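Aspartate aminotransferase (Plasmodium falciparum, PDB 3K7Y) probably catalyses the reversible pyridoxal-phosphate-dependent transfer of an amino group from L-aspartate to 2-oxoglutarate, giving oxaloacetate and L-glutamate, as a homodimer. Local coordinates at residues A[185-190]-A[355-360]; A[127-132]-A[152-157]; A[320-325]-A[350-355]; A[16-21]-A[375-380]. All coordinates share one frame; numbering follows the deposited sequence.

Contact 1: A[185-190]-A[355-360]. With PLP (pyridoxal-5'-phosphate), chain B.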
# COMPACT_ATOMS: atom_id res chain seq x y z
N ASN A 185 14.73 15.11 10.19
CA ASN A 185 15.09 13.76 10.61
C ASN A 185 16.35 13.28 9.86
O ASN A 185 16.29 13.04 8.67
CB ASN A 185 13.92 12.82 10.34
CG ASN A 185 14.19 11.39 10.79
OD1 ASN A 185 15.34 10.98 10.96
ND2 ASN A 185 13.13 10.62 10.97
N PRO A 186 17.48 13.11 10.58
CA PRO A 186 17.69 13.18 12.04
C PRO A 186 18.03 14.52 12.72
O PRO A 186 17.76 14.66 13.91
CB PRO A 186 18.87 12.22 12.25
CG PRO A 186 19.65 12.34 11.00
CD PRO A 186 18.67 12.59 9.88
N CYS A 187 18.61 15.49 12.00
CA CYS A 187 19.10 16.77 12.62
C CYS A 187 18.23 17.46 13.66
O CYS A 187 18.74 17.97 14.64
CB CYS A 187 19.47 17.79 11.55
SG CYS A 187 20.71 17.13 10.48
N SER A 188 16.92 17.50 13.44
CA SER A 188 15.99 18.14 14.36
C SER A 188 16.20 19.65 14.36
O SER A 188 15.96 20.31 15.36
CB SER A 188 16.17 17.59 15.78
OG SER A 188 16.41 16.19 15.75
N VAL A 189 16.65 20.19 13.23
CA VAL A 189 16.95 21.61 13.09
C VAL A 189 16.10 22.15 11.94
O VAL A 189 16.21 21.66 10.83
CB VAL A 189 18.47 21.80 12.74
CG1 VAL A 189 18.81 23.24 12.52
CG2 VAL A 189 19.38 21.23 13.83
N ASN A 190 15.23 23.13 12.21
CA ASN A 190 14.40 23.75 11.15
C ASN A 190 14.99 25.03 10.55
O ASN A 190 15.77 25.72 11.21
CB ASN A 190 12.91 23.94 11.56
CG ASN A 190 12.68 23.93 13.08
OD1 ASN A 190 13.41 23.28 13.83
ND2 ASN A 190 11.64 24.63 13.53
N PHE A 355 12.93 14.29 17.77
CA PHE A 355 14.26 13.87 18.24
C PHE A 355 15.18 15.01 18.68
O PHE A 355 14.90 16.19 18.48
CB PHE A 355 15.03 13.09 17.15
CG PHE A 355 14.20 12.11 16.39
CD1 PHE A 355 13.86 10.89 16.95
CD2 PHE A 355 13.79 12.40 15.10
CE1 PHE A 355 13.09 9.99 16.22
CE2 PHE A 355 13.03 11.51 14.37
CZ PHE A 355 12.68 10.31 14.93
N SER A 356 16.29 14.63 19.30
CA SER A 356 17.47 15.48 19.35
C SER A 356 18.59 14.74 18.63
O SER A 356 18.52 13.51 18.49
CB SER A 356 17.85 15.83 20.79
OG SER A 356 17.16 16.98 21.22
N PHE A 357 19.59 15.47 18.15
CA PHE A 357 20.68 14.90 17.39
C PHE A 357 22.00 15.32 18.03
O PHE A 357 22.37 16.50 17.99
CB PHE A 357 20.59 15.39 15.94
CG PHE A 357 21.58 14.74 14.99
CD1 PHE A 357 21.77 13.36 14.97
CD2 PHE A 357 22.29 15.53 14.09
CE1 PHE A 357 22.68 12.78 14.08
CE2 PHE A 357 23.20 14.96 13.20
CZ PHE A 357 23.39 13.59 13.19
N VAL A 358 22.69 14.35 18.63
CA VAL A 358 23.94 14.62 19.34
C VAL A 358 25.07 13.79 18.74
O VAL A 358 25.36 12.69 19.22
CB VAL A 358 23.78 14.30 20.87
CG1 VAL A 358 25.05 14.66 21.68
CG2 VAL A 358 22.57 15.01 21.44
N PRO A 359 25.72 14.28 17.66
CA PRO A 359 26.74 13.44 17.01
C PRO A 359 27.72 12.82 18.00
O PRO A 359 28.06 11.63 17.88
CB PRO A 359 27.43 14.42 16.05
CG PRO A 359 26.32 15.35 15.64
CD PRO A 359 25.44 15.50 16.88
N LEU A 360 28.13 13.60 18.99
CA LEU A 360 29.01 13.13 20.05
C LEU A 360 28.69 11.71 20.58
O LEU A 360 29.59 10.96 20.95
CB LEU A 360 29.00 14.12 21.20
CG LEU A 360 30.06 13.76 22.22
CD1 LEU A 360 31.45 14.03 21.64
CD2 LEU A 360 29.84 14.48 23.54
N1 PLP B . 9.84 11.32 5.86
C2 PLP B . 10.43 11.51 7.08
C2A PLP B . 11.43 12.60 7.21
C3 PLP B . 10.10 10.70 8.15
O3 PLP B . 10.68 10.91 9.38
C4 PLP B . 9.16 9.68 7.99
C4A PLP B . 8.72 8.94 9.21
O4A PLP B . 7.72 9.32 9.83
C5 PLP B . 8.53 9.48 6.74
C6 PLP B . 8.90 10.31 5.68
C5A PLP B . 7.50 8.38 6.45
O4P PLP B . 6.41 8.28 7.35
P PLP B . 5.36 7.05 7.23
O1P PLP B . 4.01 7.43 7.74
O2P PLP B . 5.82 5.92 8.12
O3P PLP B . 5.27 6.65 5.77
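Chi1 of Asn185 (-178°) puts CG anti to the backbone N, 3.8 Å from CE2 of Phe355, a ring whose own CG lies beside the backbone N and anti to the carbonyl carbon. The meeting is local: Asn185 ND2 is 3.5 Å from Phe355 CE2, and amide and ring planes stand 60° apart, which excludes a flat stack. The same ND2 donates to PLP O3 over 2.9 Å and makes a weak hydrogen bond to Tyr216 OH, while OD1 accepts from Arg380 NH1. With partners on both branches, the rotation of the amide is fixed. Arg380 also makes a cation-pi contact with Phe355, so ring, guanidinium and amide form one cluster beside the cofactor. An asparagine facing the cofactor's O3, followed by a cis proline (here Pro186), is a familiar element of this aminotransferase family. Its loop follows strand 176-179 of the central sheet of the large domain, and it packs here on strand 355-357 of the small domain. Phe357, with CG anti to its backbone N, takes Pro186 CB over one face, 4.1 Å from CD1. Cys187 SG comes to the same ring obliquely, 5.0 Å from its centroid and 47° off the normal, a sulfur-aromatic contact. At the root of the ring, Phe357 CB sits 3.4 Å from Cys187 O. Ser188 OG turns back within its own loop to donate to Pro186 O at 2.7 Å, tilted from the carbonyl plane. That hydroxyl oxygen also lies 3.1 Å from Phe355 O, a carbonyl that accepts from Arg325 NH2.

Contact 2: A[127-132]-A[152-157]. With PLP (pyridoxal-5'-phosphate), chain B.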
# COMPACT_ATOMS: atom_id res chain seq x y z
N VAL A 127 19.99 15.59 -2.16
CA VAL A 127 19.46 15.35 -0.84
C VAL A 127 20.34 16.14 0.14
O VAL A 127 21.53 16.29 -0.10
CB VAL A 127 19.41 13.83 -0.57
CG1 VAL A 127 20.61 13.34 0.18
CG2 VAL A 127 18.17 13.46 0.15
N THR A 128 19.78 16.70 1.21
CA THR A 128 20.62 17.53 2.11
C THR A 128 21.38 16.62 3.07
O THR A 128 20.83 15.63 3.54
CB THR A 128 19.83 18.64 2.90
OG1 THR A 128 18.79 18.06 3.70
CG2 THR A 128 19.23 19.67 1.97
N ASN A 129 22.63 16.96 3.37
CA ASN A 129 23.41 16.12 4.27
C ASN A 129 23.27 16.53 5.72
O ASN A 129 23.39 17.71 6.02
CB ASN A 129 24.88 16.08 3.88
CG ASN A 129 25.70 15.33 4.89
OD1 ASN A 129 26.02 15.86 5.95
ND2 ASN A 129 26.04 14.08 4.58
N PRO A 130 23.04 15.57 6.64
CA PRO A 130 22.84 14.15 6.40
C PRO A 130 21.34 13.93 6.12
O PRO A 130 20.51 14.78 6.50
CB PRO A 130 23.24 13.52 7.72
CG PRO A 130 22.86 14.53 8.75
CD PRO A 130 22.89 15.90 8.07
N PRO A 131 21.01 12.83 5.43
CA PRO A 131 19.65 12.64 4.90
C PRO A 131 18.85 11.65 5.69
O PRO A 131 19.42 10.77 6.32
CB PRO A 131 19.93 12.04 3.53
CG PRO A 131 21.32 11.35 3.67
CD PRO A 131 21.92 11.76 4.98
N TYR A 132 17.52 11.76 5.66
CA TYR A 132 16.69 10.71 6.21
C TYR A 132 17.11 9.40 5.54
O TYR A 132 17.05 9.29 4.31
CB TYR A 132 15.23 11.03 5.92
CG TYR A 132 14.28 9.92 6.28
CD1 TYR A 132 13.28 9.54 5.40
CD2 TYR A 132 14.40 9.22 7.48
CE1 TYR A 132 12.41 8.52 5.70
CE2 TYR A 132 13.54 8.20 7.79
CZ TYR A 132 12.55 7.86 6.90
OH TYR A 132 11.67 6.84 7.17
N PHE A 152 23.77 20.50 7.63
CA PHE A 152 23.98 20.54 9.05
C PHE A 152 25.46 20.77 9.32
O PHE A 152 26.31 20.16 8.65
CB PHE A 152 23.53 19.21 9.61
CG PHE A 152 23.67 19.09 11.06
CD1 PHE A 152 22.77 19.70 11.90
CD2 PHE A 152 24.69 18.35 11.60
CE1 PHE A 152 22.89 19.58 13.27
CE2 PHE A 152 24.81 18.22 12.96
CZ PHE A 152 23.91 18.85 13.80
N ASP A 153 25.78 21.66 10.26
CA ASP A 153 27.17 21.92 10.63
C ASP A 153 27.53 21.09 11.84
O ASP A 153 26.93 21.23 12.91
CB ASP A 153 27.48 23.40 10.88
CG ASP A 153 28.96 23.64 11.13
OD1 ASP A 153 29.45 23.29 12.23
OD2 ASP A 153 29.64 24.16 10.22
N TYR A 154 28.51 20.22 11.67
CA TYR A 154 28.72 19.16 12.63
C TYR A 154 29.40 19.65 13.88
O TYR A 154 29.21 19.07 14.95
CB TYR A 154 29.45 17.98 11.99
CG TYR A 154 28.51 16.90 11.46
CD1 TYR A 154 28.17 15.80 12.24
CD2 TYR A 154 27.94 17.00 10.19
CE1 TYR A 154 27.31 14.82 11.77
CE2 TYR A 154 27.06 16.01 9.71
CZ TYR A 154 26.76 14.93 10.51
OH TYR A 154 25.90 13.94 10.07
N ASN A 155 30.16 20.74 13.77
CA ASN A 155 30.84 21.29 14.93
C ASN A 155 30.09 22.41 15.62
O ASN A 155 30.08 22.47 16.85
CB ASN A 155 32.29 21.64 14.64
CG ASN A 155 33.22 20.47 14.89
OD1 ASN A 155 33.27 19.52 14.11
ND2 ASN A 155 33.94 20.52 16.00
N LEU A 156 29.44 23.27 14.84
CA LEU A 156 28.59 24.31 15.39
C LEU A 156 27.26 23.79 15.93
O LEU A 156 26.71 24.36 16.87
CB LEU A 156 28.34 25.39 14.35
CG LEU A 156 28.92 26.77 14.65
CD1 LEU A 156 30.43 26.80 14.45
CD2 LEU A 156 28.22 27.84 13.81
N ILE A 157 26.74 22.72 15.33
CA ILE A 157 25.42 22.14 15.66
C ILE A 157 24.23 23.05 15.30
O ILE A 157 23.35 23.33 16.12
CB ILE A 157 25.34 21.59 17.11
CG1 ILE A 157 26.57 20.73 17.40
CG2 ILE A 157 24.09 20.74 17.31
CD1 ILE A 157 26.74 20.34 18.86
N1 PLP B . 9.84 11.32 5.86
C2 PLP B . 10.43 11.51 7.08
C2A PLP B . 11.43 12.60 7.21
C3 PLP B . 10.10 10.70 8.15
O3 PLP B . 10.68 10.91 9.38
C4 PLP B . 9.16 9.68 7.99
C4A PLP B . 8.72 8.94 9.21
O4A PLP B . 7.72 9.32 9.83
C5 PLP B . 8.53 9.48 6.74
C6 PLP B . 8.90 10.31 5.68
C5A PLP B . 7.50 8.38 6.45
O4P PLP B . 6.41 8.28 7.35
P PLP B . 5.36 7.05 7.23
O1P PLP B . 4.01 7.43 7.74
O2P PLP B . 5.82 5.92 8.12
O3P PLP B . 5.27 6.65 5.77
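The ring of Tyr154 meets Asn129 OD1 at its edge, near the ring plane, with Tyr154 CE2 3.9 Å from that oxygen; the amide plane is turned 50° from the ring. One face of the same ring is covered off centre by Phe152 CD2, while Tyr154 CE2 lies in plane at the edge of the Phe152 ring. At the other end of the 127-132 segment, Tyr132 lies with one face over the PLP ring, its CE1 3.8 Å from PLP N1 and its CZ 4.0 Å from PLP C4. His135 meets Tyr132 edge-to-face. Pro130, joined to Asn129 by a cis peptide, reaches tip to tip toward Tyr154, its CG 3.4 Å from the phenol OH. Its CD packs on Phe152 CB at 3.7 Å; beyond CB the Phe152 ring leads away, since CG is anti to the backbone N (chi1 -179°), and it meets Phe357. A single backbone hydrogen bond joins the segments, Phe152 N to Asn129 O, 3.2 Å long and nearly straight at 164°. Past it the chain turns through an Asx motif, with Leu156 N donating to Asp153 OD1 over 2.6 Å. Asn129 and Tyr154 also touch a crystal neighbour, so their exact poses deserve caution. The contact closes the C-terminal ends of two adjacent parallel strands, 124-128 and 145-153, in a beta-alpha-beta unit whose helix 133-140 starts directly after Tyr132.

Contact 3: A[320-325]-A[350-355]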
# COMPACT_ATOMS: atom_id res chain seq x y z
N ARG A 320 5.11 20.04 25.18
CA ARG A 320 5.66 19.07 26.13
C ARG A 320 7.00 18.53 25.64
O ARG A 320 7.96 18.46 26.41
CB ARG A 320 4.68 17.93 26.40
CG ARG A 320 5.25 16.86 27.34
CD ARG A 320 4.40 15.56 27.43
NE ARG A 320 4.53 14.63 26.30
CZ ARG A 320 5.60 13.89 25.98
NH1 ARG A 320 6.74 13.97 26.68
NH2 ARG A 320 5.55 13.09 24.93
N ILE A 321 7.06 18.18 24.36
CA ILE A 321 8.28 17.67 23.75
C ILE A 321 9.40 18.69 23.88
O ILE A 321 10.38 18.41 24.56
CB ILE A 321 8.06 17.21 22.30
CG1 ILE A 321 7.23 15.92 22.29
CG2 ILE A 321 9.39 16.97 21.62
CD1 ILE A 321 6.61 15.55 20.96
N THR A 322 9.27 19.87 23.28
CA THR A 322 10.40 20.81 23.32
C THR A 322 10.78 21.11 24.77
O THR A 322 11.94 21.39 25.05
CB THR A 322 10.23 22.08 22.44
OG1 THR A 322 9.55 23.09 23.17
CG2 THR A 322 9.48 21.81 21.16
N ASN A 323 9.82 21.00 25.69
CA ASN A 323 10.06 21.14 27.14
C ASN A 323 10.91 19.99 27.69
O ASN A 323 11.95 20.20 28.31
CB ASN A 323 8.75 21.26 27.94
CG ASN A 323 7.99 22.57 27.68
OD1 ASN A 323 8.44 23.42 26.90
ND2 ASN A 323 6.83 22.73 28.32
N ASN A 324 10.44 18.76 27.46
CA ASN A 324 11.19 17.54 27.73
C ASN A 324 12.67 17.58 27.25
O ASN A 324 13.56 17.09 27.94
CB ASN A 324 10.46 16.37 27.08
CG ASN A 324 10.42 15.13 27.95
OD1 ASN A 324 10.51 15.21 29.18
ND2 ASN A 324 10.27 13.95 27.32
N ARG A 325 12.91 18.14 26.06
CA ARG A 325 14.27 18.35 25.52
C ARG A 325 15.08 19.36 26.33
O ARG A 325 16.26 19.13 26.63
CB ARG A 325 14.19 18.82 24.06
CG ARG A 325 15.54 19.05 23.38
CD ARG A 325 15.40 19.81 22.08
NE ARG A 325 14.89 18.99 20.99
CZ ARG A 325 13.60 18.84 20.69
NH1 ARG A 325 12.67 19.46 21.41
NH2 ARG A 325 13.23 18.07 19.67
N LYS A 350 18.14 24.41 21.06
CA LYS A 350 17.69 25.02 19.80
C LYS A 350 16.85 24.03 18.99
O LYS A 350 15.80 24.39 18.44
CB LYS A 350 18.88 25.46 18.93
CG LYS A 350 19.78 26.58 19.48
CD LYS A 350 20.82 26.08 20.50
CE LYS A 350 21.16 27.14 21.55
NZ LYS A 350 22.31 28.05 21.19
N GLN A 351 17.32 22.79 18.94
CA GLN A 351 16.71 21.69 18.18
C GLN A 351 15.19 21.53 18.36
O GLN A 351 14.63 21.92 19.39
CB GLN A 351 17.44 20.38 18.47
CG GLN A 351 18.74 20.26 17.74
CD GLN A 351 19.53 19.03 18.11
OE1 GLN A 351 19.21 18.30 19.06
NE2 GLN A 351 20.60 18.79 17.35
N ARG A 352 14.54 20.93 17.36
CA ARG A 352 13.09 20.81 17.36
C ARG A 352 12.63 19.63 16.57
O ARG A 352 13.23 19.27 15.58
CB ARG A 352 12.46 22.07 16.79
CG ARG A 352 11.40 22.63 17.67
CD ARG A 352 11.98 22.97 19.01
NE ARG A 352 11.67 24.32 19.43
CZ ARG A 352 12.31 24.94 20.41
NH1 ARG A 352 11.97 26.17 20.75
NH2 ARG A 352 13.31 24.33 21.04
N GLY A 353 11.53 19.04 17.02
CA GLY A 353 10.94 17.87 16.38
C GLY A 353 10.80 16.75 17.40
O GLY A 353 10.84 17.00 18.62
N LEU A 354 10.67 15.53 16.91
CA LEU A 354 10.49 14.36 17.75
C LEU A 354 11.81 13.91 18.39
O LEU A 354 11.81 13.22 19.42
CB LEU A 354 9.93 13.24 16.87
CG LEU A 354 8.70 12.43 17.28
CD1 LEU A 354 7.91 12.07 16.05
CD2 LEU A 354 9.06 11.17 18.06
N PHE A 355 12.93 14.29 17.77
CA PHE A 355 14.26 13.87 18.24
C PHE A 355 15.18 15.01 18.68
O PHE A 355 14.90 16.19 18.48
CB PHE A 355 15.03 13.09 17.15
CG PHE A 355 14.20 12.11 16.39
CD1 PHE A 355 13.86 10.89 16.95
CD2 PHE A 355 13.79 12.40 15.10
CE1 PHE A 355 13.09 9.99 16.22
CE2 PHE A 355 13.03 11.51 14.37
CZ PHE A 355 12.68 10.31 14.93
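Arg325 leaves the helix with CB directed at the 350-355 loop and CG anti to the backbone N (chi1 -179°). An extended second torsion sets CD 3.5 Å from Gln351 O, and a bend at the third (chi3 -76°) places NE 3.8 Å from Gln351 CB; NE has a weak hydrogen bond to Ser356 OG. Gln351 O and Arg352 CA lie over one face of the guanidinium, both off centre. Its tip works in plane: NH2 donates to Gly353 O at 2.8 Å and to Phe355 O at 2.8 Å, approaching each carbonyl from above its plane. Two buried backbone oxygens are thereby satisfied by one nitrogen. Beside this grip, Ile321 CG2 rests 3.3 Å from Gly353 O. Thr322 CG2 is 3.5 Å from Arg352 CD, and Thr322 CB sits over one face of the Arg352 guanidinium, whose NH2 returns to Gln351 O over 3.2 Å. Gly353 adopts a backbone conformation that calls for glycine. The bonds tie the middle of the long helix 304-335 to the loop that returns from it, just where that loop enters strand 355-357, the antiparallel partner of strand 380-382.

Contact 4: A[16-21]-A[375-380]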
# COMPACT_ATOMS: atom_id res chain seq x y z
N ILE A 16 18.14 1.60 11.86
CA ILE A 16 16.86 1.71 12.57
C ILE A 16 16.25 0.37 13.02
O ILE A 16 15.41 0.34 13.93
CB ILE A 16 15.85 2.55 11.69
CG1 ILE A 16 15.46 3.89 12.36
CG2 ILE A 16 14.67 1.70 11.16
CD1 ILE A 16 14.21 3.87 13.25
N LEU A 17 16.66 -0.73 12.39
CA LEU A 17 16.14 -2.07 12.73
C LEU A 17 17.08 -3.00 13.51
O LEU A 17 16.61 -3.74 14.38
CB LEU A 17 15.58 -2.78 11.49
CG LEU A 17 14.05 -2.88 11.43
CD1 LEU A 17 13.42 -1.55 11.07
CD2 LEU A 17 13.61 -3.97 10.46
N LYS A 18 18.38 -2.98 13.22
CA LYS A 18 19.35 -3.73 14.03
C LYS A 18 19.11 -3.41 15.50
O LYS A 18 19.36 -4.23 16.39
CB LYS A 18 20.80 -3.35 13.71
CG LYS A 18 21.14 -3.07 12.25
CD LYS A 18 22.45 -2.28 12.16
CE LYS A 18 22.74 -1.83 10.75
NZ LYS A 18 23.71 -0.71 10.76
N THR A 19 18.62 -2.19 15.74
CA THR A 19 18.37 -1.66 17.07
C THR A 19 17.00 -2.09 17.56
O THR A 19 16.85 -2.47 18.72
CB THR A 19 18.50 -0.11 17.10
OG1 THR A 19 19.76 0.27 16.55
CG2 THR A 19 18.41 0.42 18.52
N ALA A 20 15.99 -2.03 16.68
CA ALA A 20 14.63 -2.46 17.02
C ALA A 20 14.63 -3.91 17.50
O ALA A 20 13.94 -4.27 18.46
CB ALA A 20 13.69 -2.28 15.82
N ARG A 21 15.42 -4.74 16.81
CA ARG A 21 15.75 -6.08 17.29
C ARG A 21 16.20 -5.95 18.72
O ARG A 21 15.52 -6.42 19.64
CB ARG A 21 16.86 -6.72 16.43
CG ARG A 21 16.37 -7.46 15.18
CD ARG A 21 17.47 -8.30 14.51
NE ARG A 21 16.91 -9.24 13.53
CZ ARG A 21 17.58 -10.24 12.96
NH1 ARG A 21 18.86 -10.46 13.25
NH2 ARG A 21 16.97 -11.04 12.08
N ILE A 375 19.62 3.62 21.39
CA ILE A 375 19.85 4.91 20.75
C ILE A 375 20.38 4.61 19.34
O ILE A 375 21.06 3.60 19.17
CB ILE A 375 20.91 5.69 21.57
CG1 ILE A 375 21.62 6.76 20.76
CG2 ILE A 375 21.96 4.71 22.10
CD1 ILE A 375 23.07 6.98 21.16
N ILE A 376 20.09 5.44 18.35
CA ILE A 376 20.59 5.17 16.99
C ILE A 376 22.12 5.38 16.86
O ILE A 376 22.71 6.22 17.54
CB ILE A 376 19.79 5.94 15.89
CG1 ILE A 376 18.28 5.73 16.04
CG2 ILE A 376 20.24 5.54 14.48
CD1 ILE A 376 17.53 6.95 16.67
N ASN A 377 22.73 4.58 15.99
CA ASN A 377 24.18 4.60 15.70
C ASN A 377 24.80 5.97 15.45
O ASN A 377 26.02 6.13 15.62
CB ASN A 377 24.48 3.72 14.48
CG ASN A 377 23.94 2.31 14.64
OD1 ASN A 377 22.92 1.94 14.03
ND2 ASN A 377 24.59 1.53 15.51
N ASN A 378 24.00 6.94 15.02
CA ASN A 378 24.53 8.25 14.60
C ASN A 378 24.41 9.41 15.61
O ASN A 378 24.93 10.50 15.35
CB ASN A 378 23.96 8.65 13.21
CG ASN A 378 22.43 8.87 13.21
OD1 ASN A 378 21.83 9.01 12.15
ND2 ASN A 378 21.81 8.90 14.38
N GLY A 379 23.73 9.16 16.73
CA GLY A 379 23.47 10.19 17.71
C GLY A 379 22.00 10.56 17.91
O GLY A 379 21.68 11.17 18.92
N ARG A 380 21.12 10.22 16.96
CA ARG A 380 19.68 10.59 17.04
C ARG A 380 18.96 10.06 18.29
O ARG A 380 19.23 8.94 18.75
CB ARG A 380 18.92 10.15 15.79
CG ARG A 380 17.53 10.79 15.67
CD ARG A 380 16.71 10.24 14.50
NE ARG A 380 16.00 9.00 14.81
CZ ARG A 380 15.20 8.35 13.97
NH1 ARG A 380 14.99 8.81 12.74
NH2 ARG A 380 14.60 7.22 14.36
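Ile16, in the N-terminal helix 15-23, packs on Arg380 at the end of a loop built on a type I beta turn from Ile376 to Gly379. The closest approach is van der Waals packing of an aliphatic tip on a guanidinium nitrogen: Ile16 CD1 lies 3.6 Å from Arg380 NH2 and CG1 follows at 4.0 Å, the two side chains crossing at a slant. In Arg380 the bend at chi3 (84°) turns NE off the line of the extended first part of the chain. Looser packing comes from Thr19, whose CG2, anti to the backbone N, is 4.2 Å from Ile375 O.

Polar groups here mostly find partners beyond the two segments. Lys18 NZ and Thr19 OG1 both bond to Asn15, through its side-chain and backbone oxygens respectively. Lys18 NZ stands 4.3 Å from Asn377 OD1, too far for a hydrogen bond. Arg380 NH2 donates to Ser35 O, which fixes the nitrogen that Ile16 touches, while NH1 is committed to Asn185 at the cofactor site. As for the assembly, Ile16 and Leu17 also pack on Arg283 of the second subunit, so Ile16 touches both this loop and the dimer partner. Within the turn, Gly379 N closes onto Ile376 O at 3.2 Å.

Overall arrangement
Contact 1 lies between the others, its centre 9 Å from that of contact 2, 10 Å from contact 3 and 14 Å from contact 4. Contacts 1 and 2 both reach PLP, one through Asn185 and the other through Tyr132, and belong to loops following strands 176-179 and 124-128, neighbours in the mixed sheet. Contacts 1 and 3 share Phe355 and strand 355-357, whose antiparallel partner 380-382 starts at Arg380 of contact 4. Along the chain, contact 4 spans all the others; contact 2 closes first, and contact 3 falls within the span of contact 1. Together they link the cofactor-bearing sheet to small-domain elements and the N-terminal helix.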